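Local coordinates for putative mandelate racemase (Bordetella bronchiseptica, PDB 3OZY), which is of unknown function but, as a magnesium-binding member of the enolase superfamily, probably abstracts a proton from the carbon beside the carboxylate of a sugar-acid substrate, at residues V46-L58 with N302-A314. Residues are numbered along the deposited sequence; the frame is centred on the assembly and turned at random.
Sequences VTGVGSPSGPYDL and NPHTFNDIITVAA
With chi1 at 169°, the hydroxyl of Ser-51 swings over beside its own carbonyl carbon and reaches Asp-308, whose carboxylate, tucked between backbone N and carbonyl carbon by a chi1 of 58°, comes up to meet it. Ser-51 OG donates to the syn lone pair of Asp-308 OD2 at 2.7 Å. Serine suits the spot because the same oxygen also accepts from Ser-53 N (3.2 Å), closing an ST turn that bends the chain just beyond strand 48-50. Asp-308 OD2 has a second donor on its anti side: Asn-307 ND2, 2.9 Å away, lies only 20° out of the carboxylate plane. The other oxygen, OD1, caps helix 309-321 by accepting from Thr-311 N (2.9 Å) from above that plane, and more weakly from Ile-310 N. Aspartate can thus serve helix and neighbouring loop at once, and the helix N-terminus probably favours its negative charge.

This is the seam between the two domains of the enolase fold: 46-58 leaves the three-stranded sheet of the N-terminal domain, while 302-314 follows strand 300-301 of the beta-alpha barrel into its next helix. His-304, in the same loop, bonds through ND1 to Asp-277, and its side chain comes within about 4 Å of a bound magnesium ion.

Beside the polar cluster, Ile-310 CG2 rests 3.8 Å from Ser-51 N, a buried amide without a partner. The beta-branch suits isoleucine to this place: CG2 lies against the backbone of Gly-50 and Ser-51 while CD1 reaches toward Val-49 CG2, and Leu-37 of strand 32-42 also touches the side chain. Across the turn, the Asn-307 amide lies against the peptide joining Ser-53 to Gly-54, CG 3.5 Å from Ser-53 C, and Gly-54, lacking a side chain, lets OD1 approach its CA to 3.2 Å. One water donates to both Gly-54 O and Phe-306 O, bridging the two loops.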
# COMPACT_ATOMS: atom_id res chain seq x y z
N VAL A 46 9.58 -25.90 -17.51
CA VAL A 46 10.03 -24.56 -17.90
C VAL A 46 9.85 -23.64 -16.70
O VAL A 46 8.75 -23.54 -16.14
CB VAL A 46 9.25 -23.99 -19.09
CG1 VAL A 46 9.83 -22.63 -19.50
CG2 VAL A 46 9.27 -24.96 -20.26
N THR A 47 10.94 -23.00 -16.29
CA THR A 47 10.95 -22.22 -15.05
C THR A 47 11.25 -20.75 -15.34
O THR A 47 12.06 -20.44 -16.20
CB THR A 47 12.02 -22.76 -14.09
OG1 THR A 47 11.71 -24.12 -13.75
CG2 THR A 47 12.07 -21.94 -12.81
N GLY A 48 10.58 -19.86 -14.62
CA GLY A 48 10.92 -18.44 -14.66
C GLY A 48 11.33 -17.95 -13.29
O GLY A 48 10.86 -18.46 -12.27
N VAL A 49 12.23 -16.97 -13.25
CA VAL A 49 12.63 -16.36 -11.98
C VAL A 49 12.39 -14.85 -11.99
O VAL A 49 12.30 -14.22 -13.05
CB VAL A 49 14.12 -16.64 -11.62
CG1 VAL A 49 14.36 -18.14 -11.48
CG2 VAL A 49 15.06 -16.03 -12.65
N GLY A 50 12.29 -14.28 -10.79
CA GLY A 50 12.04 -12.86 -10.65
C GLY A 50 12.46 -12.36 -9.28
O GLY A 50 12.97 -13.12 -8.45
N SER A 51 12.24 -11.07 -9.04
CA SER A 51 12.54 -10.45 -7.75
C SER A 51 11.55 -9.32 -7.51
O SER A 51 11.31 -8.52 -8.42
CB SER A 51 13.95 -9.85 -7.74
OG SER A 51 14.12 -9.03 -6.59
N PRO A 52 10.98 -9.24 -6.30
CA PRO A 52 10.08 -8.14 -5.89
C PRO A 52 10.82 -6.99 -5.21
O PRO A 52 10.21 -6.24 -4.44
CB PRO A 52 9.17 -8.83 -4.87
CG PRO A 52 10.13 -9.79 -4.19
CD PRO A 52 10.98 -10.34 -5.31
N SER A 53 12.11 -6.86 -5.48
CA SER A 53 12.91 -5.73 -5.00
C SER A 53 13.04 -5.73 -3.47
O SER A 53 12.88 -6.75 -2.80
CB SER A 53 12.32 -4.42 -5.53
OG SER A 53 13.16 -3.31 -5.26
N GLY A 54 13.36 -4.56 -2.93
CA GLY A 54 13.59 -4.39 -1.50
C GLY A 54 14.06 -2.97 -1.25
O GLY A 54 14.28 -2.22 -2.20
N PRO A 55 14.22 -2.58 0.01
CA PRO A 55 13.98 -3.41 1.19
C PRO A 55 12.50 -3.55 1.52
O PRO A 55 11.76 -2.56 1.64
CB PRO A 55 14.71 -2.66 2.31
CG PRO A 55 14.71 -1.22 1.85
CD PRO A 55 14.79 -1.26 0.35
N TYR A 56 12.07 -4.80 1.64
CA TYR A 56 10.78 -5.17 2.20
C TYR A 56 11.05 -6.42 3.01
O TYR A 56 11.83 -7.28 2.57
CB TYR A 56 9.78 -5.56 1.10
CG TYR A 56 9.50 -4.56 0.01
CD1 TYR A 56 8.71 -3.44 0.24
CD2 TYR A 56 9.95 -4.78 -1.28
CE1 TYR A 56 8.42 -2.54 -0.79
CE2 TYR A 56 9.67 -3.90 -2.31
CZ TYR A 56 8.89 -2.78 -2.06
OH TYR A 56 8.60 -1.90 -3.09
N ASP A 57 10.39 -6.56 4.16
CA ASP A 57 10.61 -7.74 5.00
C ASP A 57 10.49 -9.04 4.21
O ASP A 57 9.51 -9.25 3.49
CB ASP A 57 9.62 -7.76 6.16
CG ASP A 57 9.88 -8.90 7.10
OD1 ASP A 57 10.77 -8.76 7.98
OD2 ASP A 57 9.23 -9.96 6.96
N LEU A 58 11.48 -9.91 4.34
CA LEU A 58 11.53 -11.11 3.51
C LEU A 58 10.43 -12.11 3.83
O LEU A 58 9.94 -12.78 2.93
CB LEU A 58 12.90 -11.79 3.59
CG LEU A 58 14.09 -11.00 3.05
CD1 LEU A 58 15.32 -11.90 3.03
CD2 LEU A 58 13.82 -10.45 1.65
N ASN A 302 12.19 6.67 -16.52
CA ASN A 302 13.55 6.21 -16.22
C ASN A 302 13.42 5.46 -14.90
O ASN A 302 13.30 6.08 -13.84
CB ASN A 302 14.51 7.40 -16.04
CG ASN A 302 14.66 8.23 -17.29
OD1 ASN A 302 14.15 9.35 -17.37
ND2 ASN A 302 15.36 7.70 -18.28
N PRO A 303 13.38 4.12 -14.95
CA PRO A 303 13.02 3.36 -13.75
C PRO A 303 14.07 3.41 -12.65
O PRO A 303 15.27 3.49 -12.91
CB PRO A 303 12.91 1.92 -14.26
CG PRO A 303 13.80 1.90 -15.46
CD PRO A 303 13.56 3.23 -16.11
N HIS A 304 13.60 3.34 -11.41
CA HIS A 304 14.41 2.87 -10.31
C HIS A 304 14.69 1.38 -10.56
O HIS A 304 13.81 0.66 -11.05
CB HIS A 304 13.60 3.07 -9.02
CG HIS A 304 14.18 2.39 -7.81
ND1 HIS A 304 13.96 1.06 -7.53
CD2 HIS A 304 14.94 2.88 -6.80
CE1 HIS A 304 14.58 0.75 -6.40
NE2 HIS A 304 15.18 1.84 -5.94
N THR A 305 15.90 0.93 -10.25
CA THR A 305 16.29 -0.47 -10.49
C THR A 305 17.02 -1.12 -9.31
O THR A 305 17.44 -2.27 -9.39
CB THR A 305 17.25 -0.56 -11.68
OG1 THR A 305 18.51 -0.01 -11.27
CG2 THR A 305 16.72 0.21 -12.88
N PHE A 306 17.15 -0.37 -8.22
CA PHE A 306 18.12 -0.67 -7.15
C PHE A 306 17.61 -1.72 -6.17
O PHE A 306 16.76 -1.43 -5.33
CB PHE A 306 18.39 0.66 -6.43
CG PHE A 306 19.61 0.67 -5.53
CD1 PHE A 306 20.81 1.22 -5.97
CD2 PHE A 306 19.51 0.27 -4.21
CE1 PHE A 306 21.90 1.32 -5.12
CE2 PHE A 306 20.60 0.35 -3.36
CZ PHE A 306 21.80 0.88 -3.83
N ASN A 307 18.12 -2.95 -6.30
CA ASN A 307 18.05 -3.98 -5.26
C ASN A 307 18.95 -5.16 -5.56
O ASN A 307 19.72 -5.59 -4.70
CB ASN A 307 16.63 -4.50 -5.00
CG ASN A 307 16.55 -5.28 -3.70
OD1 ASN A 307 16.61 -4.69 -2.62
ND2 ASN A 307 16.47 -6.61 -3.79
N ASP A 308 18.85 -5.71 -6.77
CA ASP A 308 19.63 -6.89 -7.13
C ASP A 308 19.75 -6.99 -8.65
O ASP A 308 19.16 -6.20 -9.37
CB ASP A 308 18.99 -8.15 -6.53
CG ASP A 308 17.55 -8.33 -7.00
OD1 ASP A 308 17.37 -8.62 -8.20
OD2 ASP A 308 16.62 -8.18 -6.18
N ILE A 309 20.51 -7.96 -9.14
CA ILE A 309 20.77 -8.03 -10.57
C ILE A 309 19.51 -8.39 -11.37
O ILE A 309 19.41 -8.08 -12.55
CB ILE A 309 21.94 -8.99 -10.90
CG1 ILE A 309 22.49 -8.71 -12.30
CG2 ILE A 309 21.50 -10.43 -10.74
CD1 ILE A 309 23.16 -7.37 -12.46
N ILE A 310 18.56 -9.06 -10.73
CA ILE A 310 17.31 -9.39 -11.42
C ILE A 310 16.46 -8.14 -11.60
O ILE A 310 15.93 -7.91 -12.69
CB ILE A 310 16.51 -10.46 -10.68
CG1 ILE A 310 17.36 -11.73 -10.56
CG2 ILE A 310 15.17 -10.72 -11.38
CD1 ILE A 310 16.59 -12.93 -10.08
N THR A 311 16.37 -7.31 -10.57
CA THR A 311 15.61 -6.07 -10.75
C THR A 311 16.27 -5.18 -11.78
O THR A 311 15.60 -4.52 -12.58
CB THR A 311 15.34 -5.31 -9.40
OG1 THR A 311 16.56 -4.81 -8.84
CG2 THR A 311 14.69 -6.22 -8.38
N VAL A 312 17.60 -5.15 -11.79
CA VAL A 312 18.33 -4.44 -12.83
C VAL A 312 18.03 -5.00 -14.22
O VAL A 312 17.64 -4.25 -15.13
CB VAL A 312 19.85 -4.44 -12.52
CG1 VAL A 312 20.67 -3.98 -13.73
CG2 VAL A 312 20.11 -3.56 -11.31
N ALA A 313 18.21 -6.30 -14.40
CA ALA A 313 17.98 -6.91 -15.71
C ALA A 313 16.56 -6.72 -16.22
O ALA A 313 16.36 -6.42 -17.39
CB ALA A 313 18.35 -8.39 -15.71
N ALA A 314 15.57 -6.91 -15.34
CA ALA A 314 14.17 -6.80 -15.76
C ALA A 314 13.91 -5.41 -16.32
O ALA A 314 13.32 -5.27 -17.40
CB ALA A 314 13.23 -7.09 -14.60
O HOH W 1 16.31 -0.52 -2.80